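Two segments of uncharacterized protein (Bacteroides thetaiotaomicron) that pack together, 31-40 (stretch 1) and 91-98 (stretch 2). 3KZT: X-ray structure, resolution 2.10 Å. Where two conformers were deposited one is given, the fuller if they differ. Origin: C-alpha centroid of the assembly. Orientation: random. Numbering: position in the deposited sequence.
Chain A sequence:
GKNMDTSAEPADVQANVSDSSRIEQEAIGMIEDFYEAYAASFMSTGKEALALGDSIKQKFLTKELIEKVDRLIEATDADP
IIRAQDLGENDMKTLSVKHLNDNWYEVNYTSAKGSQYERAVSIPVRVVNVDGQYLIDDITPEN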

ATOM      1  N   ILE A  31       7.344  -3.345 -10.282  1.00 12.10           N
ATOM      2  CA  ILE A  31       7.552  -1.911  -9.990  1.00 12.30           C
ATOM      3  C   ILE A  31       6.420  -1.378  -9.087  1.00 12.52           C
ATOM      4  O   ILE A  31       6.690  -0.722  -8.094  1.00 12.24           O
ATOM      5  CB  ILE A  31       7.680  -1.055 -11.295  1.00 12.34           C
ATOM      6  CG1 ILE A  31       8.959  -1.445 -12.086  1.00 12.45           C
ATOM      7  CG2 ILE A  31       7.789   0.465 -10.951  1.00 12.79           C
ATOM      8  CD1 ILE A  31       8.989  -0.927 -13.546  1.00 12.68           C
ATOM      9  N   GLU A  32       5.169  -1.696  -9.449  1.00 13.16           N
ATOM     10  CA  GLU A  32       3.984  -1.379  -8.607  1.00 13.59           C
ATOM     11  C   GLU A  32       4.090  -1.930  -7.184  1.00 13.84           C
ATOM     12  O   GLU A  32       3.772  -1.217  -6.229  1.00 14.02           O
ATOM     13  CB  GLU A  32       2.720  -1.939  -9.234  1.00 13.62           C
ATOM     14  CG  GLU A  32       2.250  -1.153 -10.461  1.00 14.92           C
ATOM     15  CD  GLU A  32       1.106  -1.821 -11.207  1.00 15.88           C
ATOM     16  OE1 GLU A  32       0.768  -2.980 -10.896  1.00 15.83           O
ATOM     17  OE2 GLU A  32       0.538  -1.167 -12.114  1.00 17.92           O
ATOM     18  N   ASP A  33       4.524  -3.194  -7.064  1.00 13.97           N
ATOM     19  CA  ASP A  33       4.712  -3.860  -5.737  1.00 14.29           C
ATOM     20  C   ASP A  33       5.773  -3.182  -4.912  1.00 13.99           C
ATOM     21  O   ASP A  33       5.604  -3.037  -3.701  1.00 13.75           O
ATOM     22  CB  ASP A  33       5.123  -5.339  -5.878  1.00 14.25           C
ATOM     23  CG  ASP A  33       4.038  -6.217  -6.486  1.00 15.30           C
ATOM     24  OD1 ASP A  33       2.878  -5.779  -6.643  1.00 17.95           O
ATOM     25  OD2 ASP A  33       4.372  -7.359  -6.825  1.00 16.34           O
ATOM     26  N   PHE A  34       6.891  -2.821  -5.555  1.00 14.21           N
ATOM     27  CA  PHE A  34       7.956  -2.081  -4.871  1.00 14.22           C
ATOM     28  C   PHE A  34       7.451  -0.753  -4.291  1.00 14.30           C
ATOM     29  O   PHE A  34       7.639  -0.498  -3.101  1.00 14.33           O
ATOM     30  CB  PHE A  34       9.165  -1.808  -5.793  1.00 14.09           C
ATOM     31  CG  PHE A  34      10.126  -0.824  -5.217  1.00 13.94           C
ATOM     32  CD1 PHE A  34      10.730  -1.070  -3.980  1.00 13.98           C
ATOM     33  CD2 PHE A  34      10.411   0.382  -5.877  1.00 13.23           C
ATOM     34  CE1 PHE A  34      11.603  -0.142  -3.413  1.00 13.23           C
ATOM     35  CE2 PHE A  34      11.298   1.312  -5.312  1.00 12.95           C
ATOM     36  CZ  PHE A  34      11.886   1.049  -4.083  1.00 13.05           C
ATOM     37  N   TYR A  35       6.822   0.073  -5.135  1.00 14.51           N
ATOM     38  CA  TYR A  35       6.335   1.405  -4.704  1.00 14.48           C
ATOM     39  C   TYR A  35       5.240   1.367  -3.643  1.00 14.66           C
ATOM     40  O   TYR A  35       5.247   2.195  -2.735  1.00 14.73           O
ATOM     41  CB  TYR A  35       5.932   2.296  -5.908  1.00 14.62           C
ATOM     42  CG  TYR A  35       7.113   3.031  -6.478  1.00 14.14           C
ATOM     43  CD1 TYR A  35       7.953   2.431  -7.420  1.00 13.98           C
ATOM     44  CD2 TYR A  35       7.421   4.320  -6.050  1.00 14.02           C
ATOM     45  CE1 TYR A  35       9.064   3.097  -7.929  1.00 14.60           C
ATOM     46  CE2 TYR A  35       8.520   4.999  -6.548  1.00 14.10           C
ATOM     47  CZ  TYR A  35       9.344   4.389  -7.493  1.00 14.74           C
ATOM     48  OH  TYR A  35      10.434   5.047  -7.998  1.00 15.05           O
ATOM     49  N   GLU A  36       4.319   0.408  -3.743  1.00 14.83           N
ATOM     50  CA  GLU A  36       3.277   0.236  -2.706  1.00 15.07           C
ATOM     51  C   GLU A  36       3.866  -0.238  -1.367  1.00 14.63           C
ATOM     52  O   GLU A  36       3.491   0.286  -0.310  1.00 14.31           O
ATOM     53  CB  GLU A  36       2.160  -0.683  -3.188  1.00 15.33           C
ATOM     54  CG  GLU A  36       1.273   0.007  -4.216  1.00 17.28           C
ATOM     55  CD  GLU A  36       0.379  -0.929  -4.994  1.00 20.43           C
ATOM     56  OE1 GLU A  36       0.158  -2.099  -4.567  1.00 22.18           O
ATOM     57  OE2 GLU A  36      -0.117  -0.484  -6.054  1.00 24.36           O
ATOM     58  N   ALA A  37       4.797  -1.204  -1.427  1.00 14.28           N
ATOM     59  CA  ALA A  37       5.505  -1.712  -0.227  1.00 13.88           C
ATOM     60  C   ALA A  37       6.381  -0.628   0.407  1.00 13.64           C
ATOM     61  O   ALA A  37       6.336  -0.421   1.615  1.00 13.35           O
ATOM     62  CB  ALA A  37       6.359  -2.921  -0.589  1.00 13.58           C
ATOM     63  N   TYR A  38       7.167   0.053  -0.432  1.00 13.59           N
ATOM     64  CA  TYR A  38       8.052   1.147   0.004  1.00 13.58           C
ATOM     65  C   TYR A  38       7.267   2.320   0.622  1.00 13.40           C
ATOM     66  O   TYR A  38       7.637   2.817   1.680  1.00 13.02           O
ATOM     67  CB  TYR A  38       8.916   1.637  -1.168  1.00 13.44           C
ATOM     68  CG  TYR A  38      10.028   2.566  -0.768  1.00 13.88           C
ATOM     69  CD1 TYR A  38      11.089   2.103   0.014  1.00 13.93           C
ATOM     70  CD2 TYR A  38      10.054   3.904  -1.200  1.00 13.96           C
ATOM     71  CE1 TYR A  38      12.132   2.945   0.392  1.00 13.69           C
ATOM     72  CE2 TYR A  38      11.094   4.756  -0.828  1.00 13.31           C
ATOM     73  CZ  TYR A  38      12.133   4.266  -0.037  1.00 13.66           C
ATOM     74  OH  TYR A  38      13.160   5.079   0.333  1.00 12.26           O
ATOM     75  N   ALA A  39       6.176   2.720  -0.035  1.00 13.58           N
ATOM     76  CA  ALA A  39       5.276   3.810   0.475  1.00 13.72           C
ATOM     77  C   ALA A  39       4.711   3.543   1.856  1.00 13.74           C
ATOM     78  O   ALA A  39       4.592   4.465   2.649  1.00 13.97           O
ATOM     79  CB  ALA A  39       4.159   4.037  -0.453  1.00 12.96           C
ATOM     80  N   ALA A  40       4.347   2.283   2.127  1.00 14.06           N
ATOM     81  CA  ALA A  40       3.842   1.878   3.449  1.00 14.36           C
ATOM     82  C   ALA A  40       4.872   2.066   4.583  1.00 14.54           C
ATOM     83  O   ALA A  40       4.484   2.313   5.718  1.00 14.58           O
ATOM     84  CB  ALA A  40       3.338   0.423   3.416  1.00 14.39           C
ATOM     85  N   ASP A  91      -0.991  10.029  -1.782  1.00 16.51           N
ATOM     86  CA  ASP A  91      -0.061  10.115  -2.939  1.00 16.54           C
ATOM     87  C   ASP A  91       0.007   8.848  -3.786  1.00 16.29           C
ATOM     88  O   ASP A  91      -0.137   8.920  -5.017  1.00 15.99           O
ATOM     89  CB  ASP A  91       1.358  10.501  -2.480  1.00 16.57           C
ATOM     90  CG  ASP A  91       1.445  11.913  -1.913  1.00 16.32           C
ATOM     91  OD1 ASP A  91       0.464  12.694  -1.960  1.00 16.11           O
ATOM     92  OD2 ASP A  91       2.524  12.244  -1.404  1.00 15.83           O
HETATM   93  N   MSE A  92       0.198   7.699  -3.132  1.00 16.24           N
HETATM   94  CA  MSE A  92       0.270   6.402  -3.854  1.00 16.09           C
HETATM   95  C   MSE A  92      -1.006   5.904  -4.477  1.00 16.37           C
HETATM   96  O   MSE A  92      -0.936   5.032  -5.329  1.00 16.08           O
HETATM   97  CB  MSE A  92       0.904   5.301  -3.009  1.00 15.88           C
HETATM   98  CG  MSE A  92       2.361   5.423  -2.874  1.00 15.09           C
HETATM   99 SE   MSE A  92       3.407   5.453  -4.499  0.75 12.57          SE
HETATM  100  CE  MSE A  92       4.810   6.695  -3.887  1.00 15.21           C
ATOM    101  N   LYS A  93      -2.168   6.454  -4.083  1.00 16.75           N
ATOM    102  CA  LYS A  93      -3.436   6.091  -4.743  0.50 16.98           C
ATOM    103  C   LYS A  93      -3.449   6.543  -6.226  1.00 17.07           C
ATOM    104  O   LYS A  93      -4.161   5.957  -7.036  1.00 17.37           O
ATOM    105  CB  LYS A  93      -4.664   6.595  -3.961  0.50 17.06           C
ATOM    106  CG  LYS A  93      -4.982   5.719  -2.722  0.50 17.43           C
ATOM    107  CD  LYS A  93      -6.346   6.042  -2.100  0.50 17.71           C
ATOM    108  CE  LYS A  93      -6.271   7.179  -1.090  0.50 17.89           C
ATOM    109  NZ  LYS A  93      -5.665   6.739   0.204  0.50 17.90           N
ATOM    110  N   THR A  94      -2.635   7.569  -6.569  1.00 17.01           N
ATOM    111  CA  THR A  94      -2.450   8.036  -7.963  1.00 16.95           C
ATOM    112  C   THR A  94      -1.272   7.326  -8.701  1.00 17.23           C
ATOM    113  O   THR A  94      -0.897   7.757  -9.799  1.00 17.56           O
ATOM    114  CB  THR A  94      -2.171   9.583  -8.003  1.00 16.92           C
ATOM    115  OG1 THR A  94      -0.890   9.860  -7.409  1.00 15.85           O
ATOM    116  CG2 THR A  94      -3.251  10.341  -7.274  1.00 16.43           C
ATOM    117  N   LEU A  95      -0.688   6.261  -8.112  1.00 17.45           N
ATOM    118  CA  LEU A  95       0.436   5.551  -8.734  1.00 17.49           C
ATOM    119  C   LEU A  95       0.016   4.928 -10.071  1.00 17.52           C
ATOM    120  O   LEU A  95      -1.033   4.300 -10.168  1.00 17.13           O
ATOM    121  CB  LEU A  95       0.988   4.442  -7.814  1.00 17.79           C
ATOM    122  CG  LEU A  95       2.208   3.633  -8.316  1.00 17.84           C
ATOM    123  CD1 LEU A  95       3.403   4.544  -8.460  1.00 17.35           C
ATOM    124  CD2 LEU A  95       2.502   2.473  -7.369  1.00 17.83           C
ATOM    125  N   SER A  96       0.858   5.126 -11.082  1.00 17.70           N
ATOM    126  CA  SER A  96       0.631   4.628 -12.437  1.00 17.63           C
ATOM    127  C   SER A  96       2.009   4.364 -13.031  1.00 17.68           C
ATOM    128  O   SER A  96       2.832   5.268 -13.065  1.00 17.19           O
ATOM    129  CB  SER A  96      -0.100   5.694 -13.251  1.00 17.74           C
ATOM    130  OG  SER A  96      -0.325   5.285 -14.575  1.00 18.29           O
ATOM    131  N   VAL A  97       2.261   3.118 -13.450  1.00 17.92           N
ATOM    132  CA  VAL A  97       3.524   2.726 -14.080  1.00 18.02           C
ATOM    133  C   VAL A  97       3.254   2.354 -15.531  1.00 18.35           C
ATOM    134  O   VAL A  97       2.212   1.766 -15.830  1.00 18.51           O
ATOM    135  CB  VAL A  97       4.188   1.541 -13.366  1.00 18.04           C
ATOM    136  CG1 VAL A  97       5.605   1.299 -13.947  1.00 17.40           C
ATOM    137  CG2 VAL A  97       4.271   1.804 -11.863  1.00 18.01           C
ATOM    138  N   LYS A  98       4.177   2.721 -16.430  1.00 18.49           N
ATOM    139  CA  LYS A  98       4.065   2.364 -17.841  1.00 18.85           C
ATOM    140  C   LYS A  98       5.429   2.199 -18.478  1.00 18.87           C
ATOM    141  O   LYS A  98       6.427   2.756 -17.995  1.00 19.31           O
ATOM    142  CB  LYS A  98       3.220   3.395 -18.616  1.00 19.10           C
ATOM    143  CG  LYS A  98       3.918   4.722 -19.021  1.00 20.13           C
ATOM    144  CD  LYS A  98       2.946   5.609 -19.790  1.00 21.77           C
ATOM    145  CE  LYS A  98       3.650   6.746 -20.503  1.00 22.35           C
ATOM    146  NZ  LYS A  98       2.668   7.583 -21.245  1.00 23.67           N
TER
HETATM  147  O   HOH W   1       0.195   1.238 -13.194  1.00 22.46           O

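A helix that packs against an irregular segment must present its side chains at the spacing the helix dictates, and the partner must supply apolar groups to match. Residues 31-40 of this uncharacterized protein illustrate the principle. Ile31, Tyr35 and Ala39, four residues apart, just over one helical turn, all direct their CA-to-CB bonds toward the second stretch, where Met92, Leu95 and Val97 point back. No direct hydrogen bond crosses between the stretches; some 374 Å² of surface, summed over both sides, is buried largely by hydrocarbon.

The rotamers are compatible with this arrangement. Selenomethionine Met92 takes m at both chi1 and chi2, while chi3, at 146°, lies between wells. The chain reaches across the face of the helix: its CG comes within 3.3 Å of Ala39 CB, a close approach made against alanine's single methyl, and its CE sits 4.1 Å from Tyr35 CD2, at the edge of the ring and near its plane. Tyr35, with chi1 at -85°, keeps its CB 3.7 Å from Leu95 CD2, while its hydroxyl is hydrogen-bonded elsewhere in the structure. Leu95 adopts the common t,p rotamer, its CD2 also lying 4.1 Å from Glu32 O. In the strand, alternation turns Val97 inward and Ser96 and Lys98 away. Beta-branched Val97, t at chi1, sets CG1 3.8 Å and CG2 3.9 Å from Ile31 CG2, and its CG2 also lies 3.8 Å from Glu32 CG.

Glu32 shows how a charged residue can serve a margin. Its m,t chain offers methylene to Val97 and carries the carboxylate onward to water 1, which donates to Glu32 OE2 at 2.7 Å and accepts from Val97 N at 2.8 Å. This water bridges side chain and strand backbone.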